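Local coordinates for glycosyl hydrolase family 2, TIM barrel domain protein (Parabacteroides merdae ATCC 43184, PDB 6DXU) that probably hydrolyses beta-D-glucuronides to release glucuronic acid, as a family 2 glycoside hydrolase (beta-glucuronidase) of a human gut bacterium, at residues D111-G116 with Y193-Y198; L199-F204 with N230-R235; V239-Y244 with K254-I259. One frame throughout, in Å; residues are numbered along the deposited sequence.

Interaction 1: D111-G116 with Y193-Y198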
ATOM      1  N   ASP D 111      -3.779 -24.441 -16.587  1.00 19.81           N
ATOM      2  CA  ASP D 111      -3.069 -25.310 -15.658  1.00 19.47           C
ATOM      3  C   ASP D 111      -1.596 -25.280 -16.036  1.00 17.58           C
ATOM      4  O   ASP D 111      -1.214 -25.801 -17.089  1.00 17.99           O
ATOM      5  CB  ASP D 111      -3.649 -26.727 -15.722  1.00 23.22           C
ATOM      6  CG  ASP D 111      -2.888 -27.721 -14.862  1.00 32.11           C
ATOM      7  OD1 ASP D 111      -2.277 -27.304 -13.859  1.00 36.41           O
ATOM      8  OD2 ASP D 111      -2.916 -28.924 -15.190  1.00 42.67           O
ATOM      9  N   PHE D 112      -0.774 -24.676 -15.180  1.00 18.36           N
ATOM     10  CA  PHE D 112       0.659 -24.506 -15.433  1.00 17.43           C
ATOM     11  C   PHE D 112       1.412 -25.669 -14.796  1.00 18.15           C
ATOM     12  O   PHE D 112       1.463 -25.774 -13.567  1.00 19.13           O
ATOM     13  CB  PHE D 112       1.160 -23.184 -14.840  1.00 18.33           C
ATOM     14  CG  PHE D 112       0.616 -21.942 -15.512  1.00 18.84           C
ATOM     15  CD1 PHE D 112      -0.648 -21.461 -15.200  1.00 18.41           C
ATOM     16  CD2 PHE D 112       1.386 -21.236 -16.430  1.00 17.34           C
ATOM     17  CE1 PHE D 112      -1.148 -20.311 -15.805  1.00 19.18           C
ATOM     18  CE2 PHE D 112       0.886 -20.066 -17.042  1.00 17.86           C
ATOM     19  CZ  PHE D 112      -0.376 -19.617 -16.732  1.00 18.92           C
ATOM     20  N   ASP D 113       2.035 -26.527 -15.622  1.00 21.63           N
ATOM     21  CA  ASP D 113       2.948 -27.529 -15.074  1.00 18.83           C
ATOM     22  C   ASP D 113       4.125 -26.873 -14.365  1.00 20.82           C
ATOM     23  O   ASP D 113       4.694 -27.456 -13.434  1.00 19.25           O
ATOM     24  CB  ASP D 113       3.478 -28.456 -16.177  1.00 17.33           C
ATOM     25  CG  ASP D 113       2.486 -29.524 -16.597  1.00 24.11           C
ATOM     26  OD1 ASP D 113       1.305 -29.445 -16.196  1.00 28.60           O
ATOM     27  OD2 ASP D 113       2.899 -30.438 -17.357  1.00 25.35           O
ATOM     28  N   GLY D 114       4.503 -25.669 -14.785  1.00 18.29           N
ATOM     29  CA  GLY D 114       5.601 -24.950 -14.159  1.00 19.05           C
ATOM     30  C   GLY D 114       6.110 -23.831 -15.051  1.00 20.43           C
ATOM     31  O   GLY D 114       6.213 -24.014 -16.268  1.00 18.11           O
ATOM     32  N   ALA D 115       6.441 -22.681 -14.459  1.00 17.11           N
ATOM     33  CA  ALA D 115       6.888 -21.503 -15.197  1.00 18.29           C
ATOM     34  C   ALA D 115       7.814 -20.694 -14.302  1.00 21.12           C
ATOM     35  O   ALA D 115       7.575 -20.602 -13.097  1.00 21.09           O
ATOM     36  CB  ALA D 115       5.700 -20.641 -15.632  1.00 20.07           C
ATOM     37  N   GLY D 116       8.868 -20.120 -14.877  1.00 20.17           N
ATOM     38  CA  GLY D 116       9.921 -19.465 -14.100  1.00 20.47           C
ATOM     39  C   GLY D 116       9.984 -17.962 -14.332  1.00 18.69           C
ATOM     40  O   GLY D 116       9.932 -17.506 -15.478  1.00 19.37           O
ATOM     41  N   TYR D 193       4.741 -27.504 -19.828  1.00 15.93           N
ATOM     42  CA  TYR D 193       3.480 -27.397 -20.549  1.00 18.14           C
ATOM     43  C   TYR D 193       2.486 -26.511 -19.824  1.00 19.78           C
ATOM     44  O   TYR D 193       2.316 -26.591 -18.603  1.00 19.48           O
ATOM     45  CB  TYR D 193       2.840 -28.767 -20.739  1.00 18.44           C
ATOM     46  CG  TYR D 193       3.584 -29.648 -21.711  1.00 20.74           C
ATOM     47  CD1 TYR D 193       3.748 -29.264 -23.043  1.00 20.87           C
ATOM     48  CD2 TYR D 193       4.147 -30.842 -21.295  1.00 20.56           C
ATOM     49  CE1 TYR D 193       4.443 -30.070 -23.938  1.00 22.58           C
ATOM     50  CE2 TYR D 193       4.844 -31.663 -22.196  1.00 21.53           C
ATOM     51  CZ  TYR D 193       4.983 -31.269 -23.504  1.00 20.03           C
ATOM     52  OH  TYR D 193       5.675 -32.068 -24.397  1.00 21.30           O
ATOM     53  N   LEU D 194       1.785 -25.714 -20.613  1.00 16.59           N
ATOM     54  CA  LEU D 194       0.647 -24.940 -20.157  1.00 21.33           C
ATOM     55  C   LEU D 194      -0.582 -25.590 -20.769  1.00 18.00           C
ATOM     56  O   LEU D 194      -0.670 -25.712 -21.994  1.00 19.15           O
ATOM     57  CB  LEU D 194       0.776 -23.476 -20.592  1.00 17.98           C
ATOM     58  CG  LEU D 194      -0.474 -22.590 -20.449  1.00 18.86           C
ATOM     59  CD1 LEU D 194      -0.983 -22.594 -19.000  1.00 18.62           C
ATOM     60  CD2 LEU D 194      -0.180 -21.156 -20.912  1.00 22.17           C
ATOM     61  N   ASN D 195      -1.527 -25.979 -19.927  1.00 18.93           N
ATOM     62  CA  ASN D 195      -2.679 -26.752 -20.364  1.00 19.59           C
ATOM     63  C   ASN D 195      -3.931 -25.902 -20.267  1.00 23.34           C
ATOM     64  O   ASN D 195      -4.142 -25.194 -19.272  1.00 21.33           O
ATOM     65  CB  ASN D 195      -2.874 -28.008 -19.510  1.00 20.46           C
ATOM     66  CG  ASN D 195      -1.610 -28.836 -19.393  1.00 26.57           C
ATOM     67  OD1 ASN D 195      -1.207 -29.483 -20.355  1.00 24.64           O
ATOM     68  ND2 ASN D 195      -0.979 -28.817 -18.216  1.00 26.50           N
ATOM     69  N   LEU D 196      -4.758 -25.988 -21.300  1.00 18.54           N
ATOM     70  CA  LEU D 196      -6.118 -25.490 -21.231  1.00 22.16           C
ATOM     71  C   LEU D 196      -6.980 -26.650 -20.763  1.00 22.03           C
ATOM     72  O   LEU D 196      -7.038 -27.687 -21.428  1.00 24.02           O
ATOM     73  CB  LEU D 196      -6.590 -24.969 -22.587  1.00 19.04           C
ATOM     74  CG  LEU D 196      -8.026 -24.436 -22.612  1.00 25.21           C
ATOM     75  CD1 LEU D 196      -8.106 -23.198 -21.756  1.00 33.28           C
ATOM     76  CD2 LEU D 196      -8.447 -24.120 -24.045  1.00 28.93           C
ATOM     77  N   VAL D 197      -7.661 -26.476 -19.634  1.00 20.38           N
ATOM     78  CA  VAL D 197      -8.419 -27.560 -19.026  1.00 19.75           C
ATOM     79  C   VAL D 197      -9.874 -27.143 -19.010  1.00 22.79           C
ATOM     80  O   VAL D 197     -10.240 -26.177 -18.333  1.00 22.52           O
ATOM     81  CB  VAL D 197      -7.931 -27.878 -17.604  1.00 20.55           C
ATOM     82  CG1 VAL D 197      -8.747 -29.029 -17.014  1.00 22.28           C
ATOM     83  CG2 VAL D 197      -6.442 -28.217 -17.620  1.00 22.67           C
ATOM     84  N   TYR D 198     -10.701 -27.864 -19.750  1.00 16.35           N
ATOM     85  CA  TYR D 198     -12.140 -27.676 -19.672  1.00 21.13           C
ATOM     86  C   TYR D 198     -12.702 -28.597 -18.598  1.00 20.73           C
ATOM     87  O   TYR D 198     -12.396 -29.795 -18.578  1.00 23.00           O
ATOM     88  CB  TYR D 198     -12.797 -27.990 -21.012  1.00 22.75           C
ATOM     89  CG  TYR D 198     -12.456 -27.058 -22.158  1.00 22.15           C
ATOM     90  CD1 TYR D 198     -11.803 -27.536 -23.294  1.00 22.58           C
ATOM     91  CD2 TYR D 198     -12.814 -25.709 -22.119  1.00 24.10           C
ATOM     92  CE1 TYR D 198     -11.514 -26.694 -24.358  1.00 26.48           C
ATOM     93  CE2 TYR D 198     -12.525 -24.857 -23.185  1.00 22.95           C
ATOM     94  CZ  TYR D 198     -11.874 -25.364 -24.301  1.00 21.21           C
ATOM     95  OH  TYR D 198     -11.594 -24.533 -25.367  1.00 23.09           O
TER
HETATM   96  O   HOH W   1       3.517 -24.179 -17.179  1.00 17.85           O
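CD1 of L194 sits over the middle of one face of the F112 ring, 3.6 Å from the ring centroid and 6° off its normal, a clear CH-pi contact; W138 also stacks with this ring. L194 CG lies anti to its own backbone N (chi1 168°), which carries CD1 over the ring from the adjacent strand. The Y193 ring meets OD2 of D113 at its edge, near the ring plane, and makes a cation-pi contact with R32. F112 and L194 form a non-hydrogen-bonded antiparallel pair, and both side chains reach I166 of strand 162-169 in the facing sheet of the sugar-binding domain. The next pair, D111 with N195, is hydrogen-bonded: D111 N to N195 O is 2.8 Å, N195 N to D111 O 2.9 Å. On the side of the sheet bearing their side chains, N195 ND2 makes two weak bonds, to the backbone O of D111 (3.2 Å) and to D113 OD1 (3.1 Å). D113 N meets Y193 O at 3.0 Å, and water 1 accepts a hydrogen bond from G114 N. The F112/L194 side is apolar; on the D111/N195 side V197 CG2 packs on D111 CB, and a salt bridge from D111 OD2 to K30 probably offsets the charge of D111.

Interaction 2: L199-F204 with N230-R235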
ATOM      1  N   LEU D 199     -13.541 -28.045 -17.728  1.00 19.61           N
ATOM      2  CA  LEU D 199     -14.163 -28.798 -16.654  1.00 17.51           C
ATOM      3  C   LEU D 199     -15.670 -28.633 -16.722  1.00 21.28           C
ATOM      4  O   LEU D 199     -16.162 -27.587 -17.159  1.00 19.30           O
ATOM      5  CB  LEU D 199     -13.675 -28.314 -15.275  1.00 19.98           C
ATOM      6  CG  LEU D 199     -12.179 -28.482 -15.016  1.00 21.50           C
ATOM      7  CD1 LEU D 199     -11.826 -27.715 -13.746  1.00 21.28           C
ATOM      8  CD2 LEU D 199     -11.826 -29.973 -14.891  1.00 23.00           C
ATOM      9  N   PRO D 200     -16.430 -29.641 -16.264  1.00 18.24           N
ATOM     10  CA  PRO D 200     -17.871 -29.442 -16.063  1.00 20.90           C
ATOM     11  C   PRO D 200     -18.116 -28.619 -14.806  1.00 20.38           C
ATOM     12  O   PRO D 200     -17.157 -28.169 -14.172  1.00 20.00           O
ATOM     13  CB  PRO D 200     -18.402 -30.873 -15.917  1.00 25.20           C
ATOM     14  CG  PRO D 200     -17.254 -31.603 -15.261  1.00 24.80           C
ATOM     15  CD  PRO D 200     -15.987 -30.977 -15.827  1.00 23.20           C
ATOM     16  N   GLU D 201     -19.383 -28.446 -14.423  1.00 19.65           N
ATOM     17  CA  GLU D 201     -19.713 -27.649 -13.239  1.00 23.70           C
ATOM     18  C   GLU D 201     -19.024 -28.177 -11.989  1.00 24.71           C
ATOM     19  O   GLU D 201     -18.500 -27.398 -11.185  1.00 22.15           O
ATOM     20  CB  GLU D 201     -21.226 -27.628 -13.028  1.00 30.29           C
ATOM     21  CG  GLU D 201     -21.959 -26.696 -13.966  1.00 26.55           C
ATOM     22  CD  GLU D 201     -23.473 -26.804 -13.818  1.00 35.80           C
ATOM     23  OE1 GLU D 201     -24.142 -25.756 -13.882  1.00 30.74           O
ATOM     24  OE2 GLU D 201     -23.986 -27.929 -13.601  1.00 31.47           O
ATOM     25  N   VAL D 202     -19.028 -29.491 -11.794  1.00 20.68           N
ATOM     26  CA  VAL D 202     -18.485 -30.094 -10.582  1.00 22.87           C
ATOM     27  C   VAL D 202     -17.311 -30.964 -10.977  1.00 22.67           C
ATOM     28  O   VAL D 202     -17.464 -31.873 -11.800  1.00 22.62           O
ATOM     29  CB  VAL D 202     -19.536 -30.923  -9.827  1.00 22.03           C
ATOM     30  CG1 VAL D 202     -18.927 -31.470  -8.542  1.00 20.14           C
ATOM     31  CG2 VAL D 202     -20.768 -30.083  -9.526  1.00 22.32           C
ATOM     32  N   SER D 203     -16.154 -30.714 -10.369  1.00 23.29           N
ATOM     33  CA  SER D 203     -14.970 -31.510 -10.650  1.00 22.96           C
ATOM     34  C   SER D 203     -14.193 -31.694  -9.351  1.00 25.86           C
ATOM     35  O   SER D 203     -14.643 -31.303  -8.267  1.00 21.23           O
ATOM     36  CB  SER D 203     -14.112 -30.860 -11.743  1.00 24.75           C
ATOM     37  OG  SER D 203     -13.730 -29.548 -11.380  1.00 21.46           O
ATOM     38  N   PHE D 204     -13.024 -32.314  -9.463  1.00 25.06           N
ATOM     39  CA  PHE D 204     -12.162 -32.587  -8.323  1.00 26.67           C
ATOM     40  C   PHE D 204     -11.004 -31.597  -8.333  1.00 29.22           C
ATOM     41  O   PHE D 204     -10.264 -31.507  -9.319  1.00 31.18           O
ATOM     42  CB  PHE D 204     -11.644 -34.024  -8.371  1.00 29.26           C
ATOM     43  CG  PHE D 204     -12.738 -35.070  -8.377  1.00 28.54           C
ATOM     44  CD1 PHE D 204     -13.037 -35.780  -9.533  1.00 30.61           C
ATOM     45  CD2 PHE D 204     -13.459 -35.339  -7.230  1.00 34.42           C
ATOM     46  CE1 PHE D 204     -14.046 -36.739  -9.544  1.00 30.23           C
ATOM     47  CE2 PHE D 204     -14.460 -36.289  -7.228  1.00 33.64           C
ATOM     48  CZ  PHE D 204     -14.754 -36.996  -8.392  1.00 36.11           C
ATOM     49  N   ASN D 230     -16.516 -26.607  -7.108  1.00 20.58           N
ATOM     50  CA  ASN D 230     -17.957 -26.506  -7.308  1.00 23.07           C
ATOM     51  C   ASN D 230     -18.379 -25.035  -7.260  1.00 23.51           C
ATOM     52  O   ASN D 230     -19.141 -24.623  -6.370  1.00 19.18           O
ATOM     53  CB  ASN D 230     -18.675 -27.347  -6.244  1.00 21.72           C
ATOM     54  CG  ASN D 230     -20.184 -27.371  -6.411  1.00 23.64           C
ATOM     55  OD1 ASN D 230     -20.738 -26.874  -7.396  1.00 21.44           O
ATOM     56  ND2 ASN D 230     -20.865 -27.959  -5.426  1.00 23.26           N
ATOM     57  N   PRO D 231     -17.917 -24.217  -8.211  1.00 23.48           N
ATOM     58  CA  PRO D 231     -18.231 -22.779  -8.162  1.00 27.82           C
ATOM     59  C   PRO D 231     -19.706 -22.465  -8.371  1.00 31.98           C
ATOM     60  O   PRO D 231     -20.139 -21.375  -7.983  1.00 28.48           O
ATOM     61  CB  PRO D 231     -17.362 -22.180  -9.285  1.00 28.00           C
ATOM     62  CG  PRO D 231     -17.084 -23.327 -10.215  1.00 27.41           C
ATOM     63  CD  PRO D 231     -17.039 -24.564  -9.350  1.00 23.80           C
ATOM     64  N   GLU D 232     -20.486 -23.362  -8.979  1.00 27.99           N
ATOM     65  CA  GLU D 232     -21.914 -23.135  -9.165  1.00 26.21           C
ATOM     66  C   GLU D 232     -22.754 -23.581  -7.985  1.00 24.20           C
ATOM     67  O   GLU D 232     -23.976 -23.425  -8.033  1.00 27.79           O
ATOM     68  CB  GLU D 232     -22.441 -23.842 -10.418  1.00 31.33           C
ATOM     69  CG  GLU D 232     -21.870 -23.328 -11.714  1.00 37.37           C
ATOM     70  CD  GLU D 232     -22.300 -21.906 -12.042  1.00 43.91           C
ATOM     71  OE1 GLU D 232     -23.342 -21.432 -11.519  1.00 42.41           O
ATOM     72  OE2 GLU D 232     -21.589 -21.262 -12.841  1.00 43.87           O
ATOM     73  N   ASP D 233     -22.141 -24.138  -6.942  1.00 23.33           N
ATOM     74  CA  ASP D 233     -22.860 -24.509  -5.717  1.00 22.21           C
ATOM     75  C   ASP D 233     -23.942 -25.562  -5.984  1.00 26.17           C
ATOM     76  O   ASP D 233     -25.035 -25.521  -5.411  1.00 21.74           O
ATOM     77  CB  ASP D 233     -23.443 -23.255  -5.048  1.00 23.26           C
ATOM     78  CG  ASP D 233     -24.083 -23.543  -3.710  1.00 25.31           C
ATOM     79  OD1 ASP D 233     -25.201 -23.026  -3.466  1.00 29.35           O
ATOM     80  OD2 ASP D 233     -23.489 -24.317  -2.921  1.00 25.52           O
ATOM     81  N   ILE D 234     -23.619 -26.544  -6.839  1.00 22.45           N
ATOM     82  CA  ILE D 234     -24.478 -27.716  -7.005  1.00 21.66           C
ATOM     83  C   ILE D 234     -24.604 -28.433  -5.666  1.00 22.97           C
ATOM     84  O   ILE D 234     -23.602 -28.685  -4.987  1.00 23.35           O
ATOM     85  CB  ILE D 234     -23.897 -28.644  -8.093  1.00 19.96           C
ATOM     86  CG1 ILE D 234     -23.727 -27.903  -9.433  1.00 26.53           C
ATOM     87  CG2 ILE D 234     -24.764 -29.899  -8.264  1.00 20.08           C
ATOM     88  CD1 ILE D 234     -24.961 -27.180  -9.909  1.00 34.45           C
ATOM     89  N   ARG D 235     -25.838 -28.777  -5.274  1.00 20.87           N
ATOM     90  CA  ARG D 235     -26.060 -29.274  -3.915  1.00 24.58           C
ATOM     91  C   ARG D 235     -25.845 -30.772  -3.755  1.00 25.12           C
ATOM     92  O   ARG D 235     -25.522 -31.225  -2.647  1.00 23.23           O
ATOM     93  CB  ARG D 235     -27.469 -28.916  -3.429  1.00 28.43           C
ATOM     94  CG  ARG D 235     -27.807 -27.431  -3.526  1.00 29.63           C
ATOM     95  CD  ARG D 235     -26.941 -26.563  -2.629  1.00 34.82           C
ATOM     96  NE  ARG D 235     -27.323 -25.146  -2.709  1.00 32.52           N
ATOM     97  CZ  ARG D 235     -28.321 -24.605  -2.016  1.00 38.60           C
ATOM     98  NH1 ARG D 235     -29.041 -25.353  -1.180  1.00 39.50           N
ATOM     99  NH2 ARG D 235     -28.600 -23.313  -2.155  1.00 43.58           N
TER
HETATM  100  O   HOH W   2     -20.206 -25.920  -9.647  1.00 27.16           O
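CG2 of V202 packs against the branch point of I234, 3.7 Å from both I234 CG1 and I234 CB, the apolar heart of a contact without a direct hydrogen bond between 199-204 and 230-235. Beside it the extended E201 side chain crosses I234 at about a right angle, its OE2 3.9 Å from I234 CD1. E201 OE1 lies 4.0 Å from CG of E232; the two carboxylates carry like charges but do not touch, and E201 OE1 is bonded to N105. P231 CD rests 3.7 Å from E201 O. The polar link is water 2, which donates to E201 O (2.7 Å) and accepts from E232 N, with a further, unusually short bond to N230 OD1.

The 230-235 side is set by a type I turn from N230 to D233. The N230 side chain, turned anti to its backbone N (chi1 -177°), lies along the backbone beyond the turn: OD1 accepts a bond from I234 N (3.0 Å) on a lone pair, in the carbonyl plane, while ND2 gives a bond to I234 O (2.9 Å), 5° out of the amide plane, and another to P261 O. These bonds help fix the rotation of the amide and present I234 to V202.

Farther out, D233 forms a salt bridge to R446 and a hydrogen bond to S443, both on helix 442-459 of the second subunit. Within the chain, 199-204 leads from strand 194-199 into strand 203-213, and the loop 230-235 joins strand 219-229 to strand 237-244; S203 pairs with Y229, and P200 and E201 lean on strand 297-305.

Interaction 3: V239-Y244 with K254-I259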
ATOM      1  N   VAL D 239     -21.333 -39.905  -6.715  1.00 23.89           N
ATOM      2  CA  VAL D 239     -19.898 -40.095  -6.883  1.00 26.75           C
ATOM      3  C   VAL D 239     -19.594 -41.586  -6.803  1.00 29.45           C
ATOM      4  O   VAL D 239     -19.964 -42.247  -5.825  1.00 29.05           O
ATOM      5  CB  VAL D 239     -19.096 -39.313  -5.829  1.00 24.40           C
ATOM      6  CG1 VAL D 239     -17.610 -39.606  -5.977  1.00 25.61           C
ATOM      7  CG2 VAL D 239     -19.362 -37.821  -5.989  1.00 29.54           C
ATOM      8  N   THR D 240     -18.936 -42.110  -7.835  1.00 28.50           N
ATOM      9  CA  THR D 240     -18.494 -43.503  -7.876  1.00 29.64           C
ATOM     10  C   THR D 240     -16.985 -43.568  -7.683  1.00 28.85           C
ATOM     11  O   THR D 240     -16.242 -42.802  -8.304  1.00 31.07           O
ATOM     12  CB  THR D 240     -18.885 -44.167  -9.193  1.00 27.73           C
ATOM     13  OG1 THR D 240     -20.307 -44.098  -9.355  1.00 29.42           O
ATOM     14  CG2 THR D 240     -18.438 -45.652  -9.219  1.00 28.57           C
ATOM     15  N   VAL D 241     -16.544 -44.448  -6.789  1.00 28.93           N
ATOM     16  CA  VAL D 241     -15.132 -44.728  -6.564  1.00 23.22           C
ATOM     17  C   VAL D 241     -14.898 -46.173  -6.985  1.00 29.43           C
ATOM     18  O   VAL D 241     -15.555 -47.084  -6.464  1.00 26.14           O
ATOM     19  CB  VAL D 241     -14.739 -44.527  -5.093  1.00 28.44           C
ATOM     20  CG1 VAL D 241     -13.247 -44.780  -4.895  1.00 29.34           C
ATOM     21  CG2 VAL D 241     -15.127 -43.132  -4.614  1.00 36.99           C
ATOM     22  N   SER D 242     -13.992 -46.387  -7.937  1.00 24.60           N
ATOM     23  CA  SER D 242     -13.631 -47.730  -8.373  1.00 29.44           C
ATOM     24  C   SER D 242     -12.119 -47.876  -8.349  1.00 31.51           C
ATOM     25  O   SER D 242     -11.393 -46.948  -8.727  1.00 31.36           O
ATOM     26  CB  SER D 242     -14.165 -48.028  -9.775  1.00 27.11           C
ATOM     27  OG  SER D 242     -15.580 -47.932  -9.803  1.00 30.15           O
ATOM     28  N   VAL D 243     -11.645 -49.043  -7.919  1.00 27.34           N
ATOM     29  CA  VAL D 243     -10.218 -49.335  -7.854  1.00 22.10           C
ATOM     30  C   VAL D 243      -9.914 -50.547  -8.727  1.00 28.07           C
ATOM     31  O   VAL D 243     -10.570 -51.586  -8.609  1.00 26.40           O
ATOM     32  CB  VAL D 243      -9.760 -49.564  -6.406  1.00 24.49           C
ATOM     33  CG1 VAL D 243      -8.296 -49.947  -6.371  1.00 28.44           C
ATOM     34  CG2 VAL D 243     -10.010 -48.307  -5.597  1.00 33.44           C
ATOM     35  N   TYR D 244      -8.926 -50.411  -9.601  1.00 25.50           N
ATOM     36  CA  TYR D 244      -8.514 -51.485 -10.489  1.00 28.60           C
ATOM     37  C   TYR D 244      -7.109 -51.925 -10.119  1.00 30.35           C
ATOM     38  O   TYR D 244      -6.282 -51.119  -9.677  1.00 27.67           O
ATOM     39  CB  TYR D 244      -8.545 -51.054 -11.951  1.00 26.73           C
ATOM     40  CG  TYR D 244      -9.887 -50.566 -12.438  1.00 27.90           C
ATOM     41  CD1 TYR D 244     -10.759 -51.422 -13.110  1.00 32.20           C
ATOM     42  CD2 TYR D 244     -10.276 -49.247 -12.250  1.00 32.39           C
ATOM     43  CE1 TYR D 244     -11.983 -50.973 -13.572  1.00 35.14           C
ATOM     44  CE2 TYR D 244     -11.487 -48.789 -12.712  1.00 33.50           C
ATOM     45  CZ  TYR D 244     -12.340 -49.647 -13.370  1.00 34.49           C
ATOM     46  OH  TYR D 244     -13.552 -49.172 -13.817  1.00 36.94           O
ATOM     47  N   LYS D 254     -17.839 -48.505  -5.399  1.00 29.71           N
ATOM     48  CA  LYS D 254     -18.875 -48.031  -4.502  1.00 33.13           C
ATOM     49  C   LYS D 254     -19.378 -46.709  -5.055  1.00 36.93           C
ATOM     50  O   LYS D 254     -18.588 -45.888  -5.531  1.00 32.33           O
ATOM     51  CB  LYS D 254     -18.361 -47.860  -3.068  1.00 35.98           C
ATOM     52  CG  LYS D 254     -19.364 -47.172  -2.146  1.00 45.91           C
ATOM     53  CD  LYS D 254     -18.894 -47.065  -0.693  1.00 52.09           C
ATOM     54  CE  LYS D 254     -17.711 -46.117  -0.542  1.00 44.93           C
ATOM     55  NZ  LYS D 254     -17.694 -45.472   0.805  1.00 47.73           N
ATOM     56  N   THR D 255     -20.692 -46.539  -5.052  1.00 31.45           N
ATOM     57  CA  THR D 255     -21.308 -45.284  -5.447  1.00 34.00           C
ATOM     58  C   THR D 255     -21.936 -44.619  -4.231  1.00 36.72           C
ATOM     59  O   THR D 255     -22.743 -45.235  -3.525  1.00 29.81           O
ATOM     60  CB  THR D 255     -22.349 -45.518  -6.535  1.00 31.84           C
ATOM     61  OG1 THR D 255     -21.692 -46.021  -7.705  1.00 34.59           O
ATOM     62  CG2 THR D 255     -23.048 -44.219  -6.880  1.00 36.58           C
ATOM     63  N   LEU D 256     -21.580 -43.362  -3.997  1.00 33.75           N
ATOM     64  CA  LEU D 256     -22.178 -42.563  -2.934  1.00 31.15           C
ATOM     65  C   LEU D 256     -23.239 -41.685  -3.584  1.00 33.09           C
ATOM     66  O   LEU D 256     -22.913 -40.808  -4.388  1.00 29.28           O
ATOM     67  CB  LEU D 256     -21.128 -41.723  -2.212  1.00 36.21           C
ATOM     68  CG  LEU D 256     -19.975 -42.436  -1.500  1.00 38.13           C
ATOM     69  CD1 LEU D 256     -18.809 -42.678  -2.426  1.00 42.21           C
ATOM     70  CD2 LEU D 256     -19.530 -41.619  -0.306  1.00 42.68           C
ATOM     71  N   GLU D 257     -24.504 -41.939  -3.256  1.00 26.38           N
ATOM     72  CA  GLU D 257     -25.617 -41.254  -3.904  1.00 32.50           C
ATOM     73  C   GLU D 257     -25.999 -40.005  -3.117  1.00 27.40           C
ATOM     74  O   GLU D 257     -26.151 -40.057  -1.893  1.00 30.85           O
ATOM     75  CB  GLU D 257     -26.829 -42.178  -4.043  1.00 33.55           C
ATOM     76  CG  GLU D 257     -26.702 -43.202  -5.164  1.00 41.47           C
ATOM     77  CD  GLU D 257     -27.934 -44.096  -5.297  1.00 55.30           C
ATOM     78  OE1 GLU D 257     -28.839 -44.007  -4.442  1.00 53.93           O
ATOM     79  OE2 GLU D 257     -27.996 -44.890  -6.261  1.00 66.53           O
ATOM     80  N   GLY D 258     -26.167 -38.893  -3.824  1.00 30.67           N
ATOM     81  CA  GLY D 258     -26.626 -37.672  -3.185  1.00 31.38           C
ATOM     82  C   GLY D 258     -25.645 -37.087  -2.199  1.00 35.61           C
ATOM     83  O   GLY D 258     -26.055 -36.518  -1.179  1.00 32.85           O
ATOM     84  N   ILE D 259     -24.350 -37.221  -2.469  1.00 25.13           N
ATOM     85  CA  ILE D 259     -23.344 -36.607  -1.616  1.00 29.63           C
ATOM     86  C   ILE D 259     -23.292 -35.107  -1.897  1.00 25.23           C
ATOM     87  O   ILE D 259     -23.677 -34.641  -2.972  1.00 23.90           O
ATOM     88  CB  ILE D 259     -21.981 -37.286  -1.851  1.00 25.61           C
ATOM     89  CG1 ILE D 259     -20.965 -36.899  -0.781  1.00 33.48           C
ATOM     90  CG2 ILE D 259     -21.445 -36.933  -3.211  1.00 28.28           C
ATOM     91  CD1 ILE D 259     -19.583 -37.477  -1.050  1.00 36.74           C
TER
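The beta hairpin of strands 237-244 and 250-259 forms one margin of a four-stranded antiparallel sheet in the second GH2 domain, an immunoglobulin-like beta-sandwich as in other members of this family. The segment axes approach to 4.6 Å at 164°. V239 with L256 and V241 with K254 are hydrogen-bonded pairs, each closed by two backbone bonds; L256 N to V239 O is 2.7 Å and V241 N to K254 O 2.8 Å. T240 and T255, the non-hydrogen-bonded pair between them, bring their CA atoms to 4.1 Å. Both hydroxyls lie anti to their own carbonyl carbons (chi1 -58° and -64°), and this turns them to each other: T240 OG1 and T255 OG1 share a hydrogen bond of 2.9 Å. A valine in place of T240 would probably strand the T255 hydroxyl without this mate and set it free to turn.

On the reverse face V239 and V241 lie against L267 of strand 263-273, the opposing sheet, and V241 CG2 meets L256 CD1 loosely, at 4.3 Å. K254 sends NZ to L267 O; its side chain is about 8 Å from a bound bicine. Beyond L256 the hairpin strand turns a corner at G258, where G258 and I259 both face A237 in a G1 bulge; positive phi at G258 suits a residue without a side chain. The bulge swings I259 back over V239, its CG2, in the crowded position between backbone N and carbonyl carbon, 3.6 Å from V239 CG2.

Overall arrangement
The three contacts follow one another along the chain, on the same side of its centre. Interaction 1 is buried within the sugar-binding domain, its centre about 20 Å from the centre of the chain; interactions 2 and 3, their centres about 37 and 39 Å from it, are only partly buried and belong to the next domain. Residues 193-198 run straight into 199-204, so interactions 1 and 2 bracket the passage between domains, and 230-235 leads on to the hairpin of interaction 3. Interactions 1 and 3 both rest on antiparallel backbone pairing, interaction 1 adding an aromatic ring packed on a leucine, interaction 3 a threonine pair. Interaction 2 joins loops by packing and water, and of the three it alone borders another subunit.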